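Local coordinates for L-isoleucine-4-hydroxylase (Bacillus thuringiensis, PDB 6LNH), which hydroxylates L-isoleucine to (4S)-4-hydroxy-L-isoleucine as an iron(II)- and 2-oxoglutarate-dependent dioxygenase, and also sulfoxidises L-methionine and related amino acids, at residues Gln53-Tyr56 against Tyr57-Glu60; Gln123-Val126 against Arg127-Glu131. One frame throughout, in Å; residues are numbered along the deposited sequence.

Contact 1 (Gln53-Tyr56 against Tyr57-Glu60); sequences QLDY and YNLE
Consecutive i to i+3 turns carry the C-terminal end of helix 44-54 into the following loop, tying Leu54 to Tyr57 and Asp55 to Asn58. Tyr57 N gives its hydrogen to Leu54 O at 3.3 Å (N-H...O 156°), and Asn58 N to Asp55 O at 3.0 Å. The i to i+3 spacing is that of 3-10-type turns.

A side-chain bridge reinforces the second turn. With CG of Asp55 opposite its own nitrogen across chi1 (-168°), OD1 swings toward Asn58 ND2, 3.4 Å away; the bond is straight but weak, and the carboxylate and amide planes are inclined by 59°. The Tyr57 ring lies back along the helix end, its CD1 edge 3.5 Å from Leu54 O. On another side of the turn, Tyr56 and Leu59 run side by side, CD2 of Tyr56 meeting CD1 of Leu59 at 3.9 Å, and both rest on Gln151 and Arg153 of strand 145-156. Tyr56 OH bonds Ile240 O, while Tyr57 makes a cation-pi contact with Arg153 and packs on Thr50 of the second subunit.

Asp55 OD1 also bonds Asn113 ND2, and OD2 bonds Gln151 NE2. These two amide donors and the weak one from Asn58 converge on one buried carboxylate, which should fix its rotation and may stabilise its negative charge through the N-H dipoles.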
ATOM      1  N   GLN C  53      14.118 -11.047  13.610  1.00 45.74           N
ATOM      2  CA  GLN C  53      12.692 -10.837  13.380  1.00 41.72           C
ATOM      3  C   GLN C  53      11.877 -11.996  13.930  1.00 42.11           C
ATOM      4  O   GLN C  53      10.785 -11.795  14.473  1.00 44.35           O
ATOM      5  CB  GLN C  53      12.417 -10.670  11.886  1.00 38.41           C
ATOM      6  CG  GLN C  53      12.800  -9.322  11.304  1.00 39.33           C
ATOM      7  CD  GLN C  53      12.651  -9.297   9.796  1.00 45.31           C
ATOM      8  OE1 GLN C  53      12.648 -10.344   9.151  1.00 48.76           O
ATOM      9  NE2 GLN C  53      12.518  -8.105   9.229  1.00 44.24           N
ATOM     10  N   LEU C  54      12.400 -13.217  13.810  1.00 40.27           N
ATOM     11  CA  LEU C  54      11.662 -14.388  14.257  1.00 41.02           C
ATOM     12  C   LEU C  54      11.577 -14.466  15.773  1.00 42.10           C
ATOM     13  O   LEU C  54      10.689 -15.145  16.299  1.00 42.16           O
ATOM     14  CB  LEU C  54      12.311 -15.658  13.704  1.00 41.09           C
ATOM     15  CG  LEU C  54      12.027 -15.973  12.234  1.00 42.28           C
ATOM     16  CD1 LEU C  54      12.825 -17.186  11.763  1.00 35.22           C
ATOM     17  CD2 LEU C  54      10.542 -16.185  12.015  1.00 37.54           C
ATOM     18  N   ASP C  55      12.487 -13.794  16.487  1.00 41.07           N
ATOM     19  CA  ASP C  55      12.441 -13.801  17.943  1.00 42.07           C
ATOM     20  C   ASP C  55      11.224 -13.072  18.496  1.00 42.08           C
ATOM     21  O   ASP C  55      10.825 -13.340  19.634  1.00 43.60           O
ATOM     22  CB  ASP C  55      13.713 -13.185  18.521  1.00 39.54           C
ATOM     23  CG  ASP C  55      13.847 -13.432  20.011  1.00 42.92           C
ATOM     24  OD1 ASP C  55      13.713 -14.600  20.431  1.00 46.75           O
ATOM     25  OD2 ASP C  55      14.079 -12.463  20.763  1.00 48.97           O
ATOM     26  N   TYR C  56      10.624 -12.164  17.725  1.00 38.85           N
ATOM     27  CA  TYR C  56       9.458 -11.442  18.217  1.00 41.96           C
ATOM     28  C   TYR C  56       8.234 -12.336  18.355  1.00 43.12           C
ATOM     29  O   TYR C  56       7.260 -11.929  18.996  1.00 47.33           O
ATOM     30  CB  TYR C  56       9.139 -10.253  17.307  1.00 37.11           C
ATOM     31  CG  TYR C  56      10.050  -9.067  17.532  1.00 38.55           C
ATOM     32  CD1 TYR C  56      11.380  -9.098  17.129  1.00 37.02           C
ATOM     33  CD2 TYR C  56       9.588  -7.929  18.179  1.00 35.65           C
ATOM     34  CE1 TYR C  56      12.218  -8.018  17.343  1.00 36.78           C
ATOM     35  CE2 TYR C  56      10.418  -6.844  18.399  1.00 34.25           C
ATOM     36  CZ  TYR C  56      11.731  -6.894  17.979  1.00 39.28           C
ATOM     37  OH  TYR C  56      12.559  -5.819  18.201  1.00 36.34           O
ATOM     38  N   TYR C  57       8.261 -13.534  17.774  1.00 44.64           N
ATOM     39  CA  TYR C  57       7.201 -14.513  17.968  1.00 44.78           C
ATOM     40  C   TYR C  57       7.325 -15.275  19.283  1.00 45.90           C
ATOM     41  O   TYR C  57       6.484 -16.138  19.557  1.00 49.17           O
ATOM     42  CB  TYR C  57       7.170 -15.505  16.798  1.00 42.71           C
ATOM     43  CG  TYR C  57       6.793 -14.884  15.470  1.00 42.36           C
ATOM     44  CD1 TYR C  57       7.713 -14.149  14.733  1.00 41.40           C
ATOM     45  CD2 TYR C  57       5.506 -15.019  14.964  1.00 43.01           C
ATOM     46  CE1 TYR C  57       7.367 -13.578  13.522  1.00 41.76           C
ATOM     47  CE2 TYR C  57       5.149 -14.447  13.753  1.00 49.34           C
ATOM     48  CZ  TYR C  57       6.084 -13.728  13.038  1.00 48.39           C
ATOM     49  OH  TYR C  57       5.739 -13.157  11.834  1.00 52.14           O
ATOM     50  N   ASN C  58       8.354 -14.998  20.090  1.00 45.32           N
ATOM     51  CA  ASN C  58       8.535 -15.645  21.385  1.00 51.30           C
ATOM     52  C   ASN C  58       8.153 -14.759  22.568  1.00 52.13           C
ATOM     53  O   ASN C  58       8.129 -15.246  23.702  1.00 54.39           O
ATOM     54  CB  ASN C  58       9.989 -16.111  21.541  1.00 50.57           C
ATOM     55  CG  ASN C  58      10.347 -17.228  20.576  1.00 49.92           C
ATOM     56  OD1 ASN C  58       9.642 -18.233  20.482  1.00 54.55           O
ATOM     57  ND2 ASN C  58      11.440 -17.050  19.846  1.00 46.14           N
ATOM     58  N   LEU C  59       7.869 -13.479  22.331  1.00 49.15           N
ATOM     59  CA  LEU C  59       7.471 -12.564  23.396  1.00 53.29           C
ATOM     60  C   LEU C  59       6.126 -12.963  23.995  1.00 55.38           C
ATOM     61  O   LEU C  59       5.210 -13.381  23.286  1.00 59.82           O
ATOM     62  CB  LEU C  59       7.408 -11.131  22.866  1.00 47.37           C
ATOM     63  CG  LEU C  59       8.676 -10.624  22.178  1.00 45.10           C
ATOM     64  CD1 LEU C  59       8.467  -9.223  21.635  1.00 42.12           C
ATOM     65  CD2 LEU C  59       9.867 -10.665  23.124  1.00 41.57           C
ATOM     66  N   GLU C  60       6.012 -12.834  25.313  1.00 70.29           N
ATOM     67  CA  GLU C  60       4.802 -13.200  26.039  1.00 74.07           C
ATOM     68  C   GLU C  60       3.834 -12.026  26.136  1.00 73.47           C
ATOM     69  O   GLU C  60       4.235 -10.860  26.129  1.00 70.79           O
ATOM     70  CB  GLU C  60       5.133 -13.688  27.453  1.00 74.59           C
ATOM     71  CG  GLU C  60       5.955 -14.959  27.516  1.00 86.63           C
ATOM     72  CD  GLU C  60       5.081 -16.172  27.781  1.00 98.81           C
ATOM     73  OE1 GLU C  60       4.239 -16.113  28.704  1.00 98.00           O
ATOM     74  OE2 GLU C  60       5.229 -17.182  27.062  1.00 99.18           O
TER

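Contact 2 (Gln123-Val126 against Arg127-Glu131); sequences QNIV and RFDTE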
ATOM      1  N   GLN C 123      24.002  -6.432  18.103  1.00 41.09           N
ATOM      2  CA  GLN C 123      25.162  -5.838  18.763  1.00 42.61           C
ATOM      3  C   GLN C 123      25.686  -4.639  17.984  1.00 43.06           C
ATOM      4  O   GLN C 123      26.116  -3.641  18.575  1.00 46.70           O
ATOM      5  CB  GLN C 123      26.276  -6.873  18.923  1.00 44.61           C
ATOM      6  CG  GLN C 123      26.076  -7.901  20.022  1.00 48.52           C
ATOM      7  CD  GLN C 123      27.170  -8.958  20.011  1.00 52.14           C
ATOM      8  OE1 GLN C 123      27.880  -9.120  19.019  1.00 54.30           O
ATOM      9  NE2 GLN C 123      27.315  -9.676  21.121  1.00 53.74           N
ATOM     10  N   ASN C 124      25.654  -4.717  16.653  1.00 40.15           N
ATOM     11  CA  ASN C 124      26.119  -3.600  15.838  1.00 43.38           C
ATOM     12  C   ASN C 124      25.183  -2.402  15.943  1.00 43.39           C
ATOM     13  O   ASN C 124      25.638  -1.252  15.952  1.00 43.42           O
ATOM     14  CB  ASN C 124      26.259  -4.037  14.383  1.00 43.90           C
ATOM     15  CG  ASN C 124      26.878  -2.968  13.514  1.00 51.28           C
ATOM     16  OD1 ASN C 124      27.727  -2.200  13.966  1.00 54.98           O
ATOM     17  ND2 ASN C 124      26.441  -2.897  12.261  1.00 57.80           N
ATOM     18  N   ILE C 125      23.873  -2.650  16.015  1.00 40.55           N
ATOM     19  CA  ILE C 125      22.923  -1.552  16.184  1.00 41.65           C
ATOM     20  C   ILE C 125      23.167  -0.854  17.515  1.00 42.58           C
ATOM     21  O   ILE C 125      23.222   0.379  17.593  1.00 40.23           O
ATOM     22  CB  ILE C 125      21.476  -2.065  16.072  1.00 41.72           C
ATOM     23  CG1 ILE C 125      21.187  -2.564  14.654  1.00 44.73           C
ATOM     24  CG2 ILE C 125      20.490  -0.973  16.455  1.00 38.50           C
ATOM     25  CD1 ILE C 125      19.943  -3.423  14.560  1.00 40.21           C
ATOM     26  N   VAL C 126      23.323  -1.639  18.583  1.00 40.54           N
ATOM     27  CA  VAL C 126      23.555  -1.071  19.908  1.00 43.50           C
ATOM     28  C   VAL C 126      24.862  -0.288  19.940  1.00 42.12           C
ATOM     29  O   VAL C 126      24.936   0.802  20.520  1.00 43.07           O
ATOM     30  CB  VAL C 126      23.538  -2.187  20.969  1.00 41.38           C
ATOM     31  CG1 VAL C 126      24.035  -1.667  22.306  1.00 41.92           C
ATOM     32  CG2 VAL C 126      22.137  -2.771  21.100  1.00 38.89           C
ATOM     33  N   ARG C 127      25.911  -0.823  19.313  1.00 42.65           N
ATOM     34  CA  ARG C 127      27.187  -0.117  19.290  1.00 45.69           C
ATOM     35  C   ARG C 127      27.109   1.152  18.447  1.00 42.93           C
ATOM     36  O   ARG C 127      27.724   2.169  18.791  1.00 44.61           O
ATOM     37  CB  ARG C 127      28.297  -1.044  18.797  1.00 49.07           C
ATOM     38  CG  ARG C 127      28.751  -2.055  19.854  1.00 54.82           C
ATOM     39  CD  ARG C 127      28.787  -1.443  21.259  1.00 69.39           C
ATOM     40  NE  ARG C 127      28.290  -2.361  22.282  1.00 74.36           N
ATOM     41  CZ  ARG C 127      28.018  -2.013  23.537  1.00 56.33           C
ATOM     42  NH1 ARG C 127      28.198  -0.761  23.932  1.00 52.23           N
ATOM     43  NH2 ARG C 127      27.566  -2.916  24.398  1.00 51.22           N
ATOM     44  N   PHE C 128      26.379   1.111  17.329  1.00 43.08           N
ATOM     45  CA  PHE C 128      26.162   2.337  16.567  1.00 40.88           C
ATOM     46  C   PHE C 128      25.406   3.365  17.400  1.00 41.31           C
ATOM     47  O   PHE C 128      25.775   4.546  17.437  1.00 43.26           O
ATOM     48  CB  PHE C 128      25.407   2.053  15.269  1.00 41.12           C
ATOM     49  CG  PHE C 128      24.976   3.304  14.561  1.00 43.64           C
ATOM     50  CD1 PHE C 128      25.847   3.963  13.711  1.00 41.06           C
ATOM     51  CD2 PHE C 128      23.714   3.846  14.771  1.00 42.18           C
ATOM     52  CE1 PHE C 128      25.470   5.128  13.073  1.00 44.27           C
ATOM     53  CE2 PHE C 128      23.330   5.013  14.137  1.00 44.36           C
ATOM     54  CZ  PHE C 128      24.210   5.656  13.286  1.00 47.32           C
ATOM     55  N   ASP C 129      24.329   2.933  18.064  1.00 40.95           N
ATOM     56  CA  ASP C 129      23.531   3.859  18.861  1.00 44.53           C
ATOM     57  C   ASP C 129      24.363   4.455  19.985  1.00 44.28           C
ATOM     58  O   ASP C 129      24.274   5.655  20.269  1.00 41.14           O
ATOM     59  CB  ASP C 129      22.306   3.145  19.436  1.00 41.04           C
ATOM     60  CG  ASP C 129      21.355   2.655  18.364  1.00 43.64           C
ATOM     61  OD1 ASP C 129      21.550   3.009  17.183  1.00 43.91           O
ATOM     62  OD2 ASP C 129      20.409   1.916  18.707  1.00 43.90           O
ATOM     63  N   THR C 130      25.185   3.627  20.632  1.00 44.28           N
ATOM     64  CA  THR C 130      26.028   4.107  21.721  1.00 44.04           C
ATOM     65  C   THR C 130      27.035   5.134  21.225  1.00 48.17           C
ATOM     66  O   THR C 130      27.250   6.167  21.870  1.00 49.63           O
ATOM     67  CB  THR C 130      26.736   2.929  22.389  1.00 46.43           C
ATOM     68  OG1 THR C 130      25.760   1.982  22.841  1.00 44.98           O
ATOM     69  CG2 THR C 130      27.538   3.402  23.580  1.00 48.32           C
ATOM     70  N   GLU C 131      27.661   4.870  20.076  1.00 44.28           N
ATOM     71  CA  GLU C 131      28.652   5.798  19.543  1.00 46.87           C
ATOM     72  C   GLU C 131      28.005   7.113  19.126  1.00 49.76           C
ATOM     73  O   GLU C 131      28.616   8.181  19.251  1.00 50.03           O
ATOM     74  CB  GLU C 131      29.371   5.152  18.357  1.00 52.47           C
ATOM     75  CG  GLU C 131      30.287   6.079  17.570  1.00 57.12           C
ATOM     76  CD  GLU C 131      30.994   5.355  16.434  1.00 72.58           C
ATOM     77  OE1 GLU C 131      31.388   4.184  16.627  1.00 75.88           O
ATOM     78  OE2 GLU C 131      31.156   5.953  15.348  1.00 68.48           O
TER
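Val126 O accepts two hydrogen bonds from Thr130: one from the backbone N at 2.8 Å, the other from OG1 at 2.7 Å. The two donors reach the oxygen from opposite faces of its carbonyl plane, the hydroxyl 36° out of it. Thr130 OG1 can do this because it sits opposite the carbonyl carbon of its own residue (chi1 -57°), which turns it back up the helix, and the buried hydroxyl thereby finds an acceptor within the same turn.

The preceding turns repeat the backbone pattern without the side-chain bond: Arg127 N to Gln123 O, Phe128 N to Asn124 O, and Asp129 N to Ile125 O at 2.8 Å with an N-H...O angle of 164°. The carboxylate of Asp129 presents its face to this last carbonyl, Ile125 O standing over CG of Asp129 at 3.0 Å; OD1 makes no hydrogen bond there, and OD2 bonds His180 NE2.

Packing adds a further i to i+4 pair and one between neighbours. Ile125 and Asp129 point the same way, with CG2 of the isoleucine 3.7 Å from Asp129 OD2. The Arg127 chain bends at chi2 and chi3, bringing its guanidinium flat beneath Val126, whose CG1 lies 4.1 Å above the plane and over its centre, while Tyr84 adds a cation-pi contact. Val126 and Thr130 meet Leu149 and Ile147 of strand 145-156.

The unbroken i to i+4 bonds, one doubled by a threonine hydroxyl, mark a regular alpha-helix; contacts with strands 145-156, 176-184 and 236-247 place it against the large antiparallel sheet of this cupin-clan enzyme.

The two contacts follow one another along the chain and lie apart, their centres 21 Å from each other and their nearest atoms about 9 Å, without touching. What joins them is the seven-stranded sheet. Every second residue of strand 145-156 from Ile147 to Arg153 is touched, the first two by contact 2 and the last two by contact 1, which indicates one shared face. Strands 176-184 and 236-247 also serve both. Contact 1 differs in reaching the second subunit, through Leu54 and Tyr57. Both lie away from the iron ligands His170, Asp172 and His223. A mercury(II) ion, distinct from the catalytic iron, is bound about 13 Å from the Gln53 side chain.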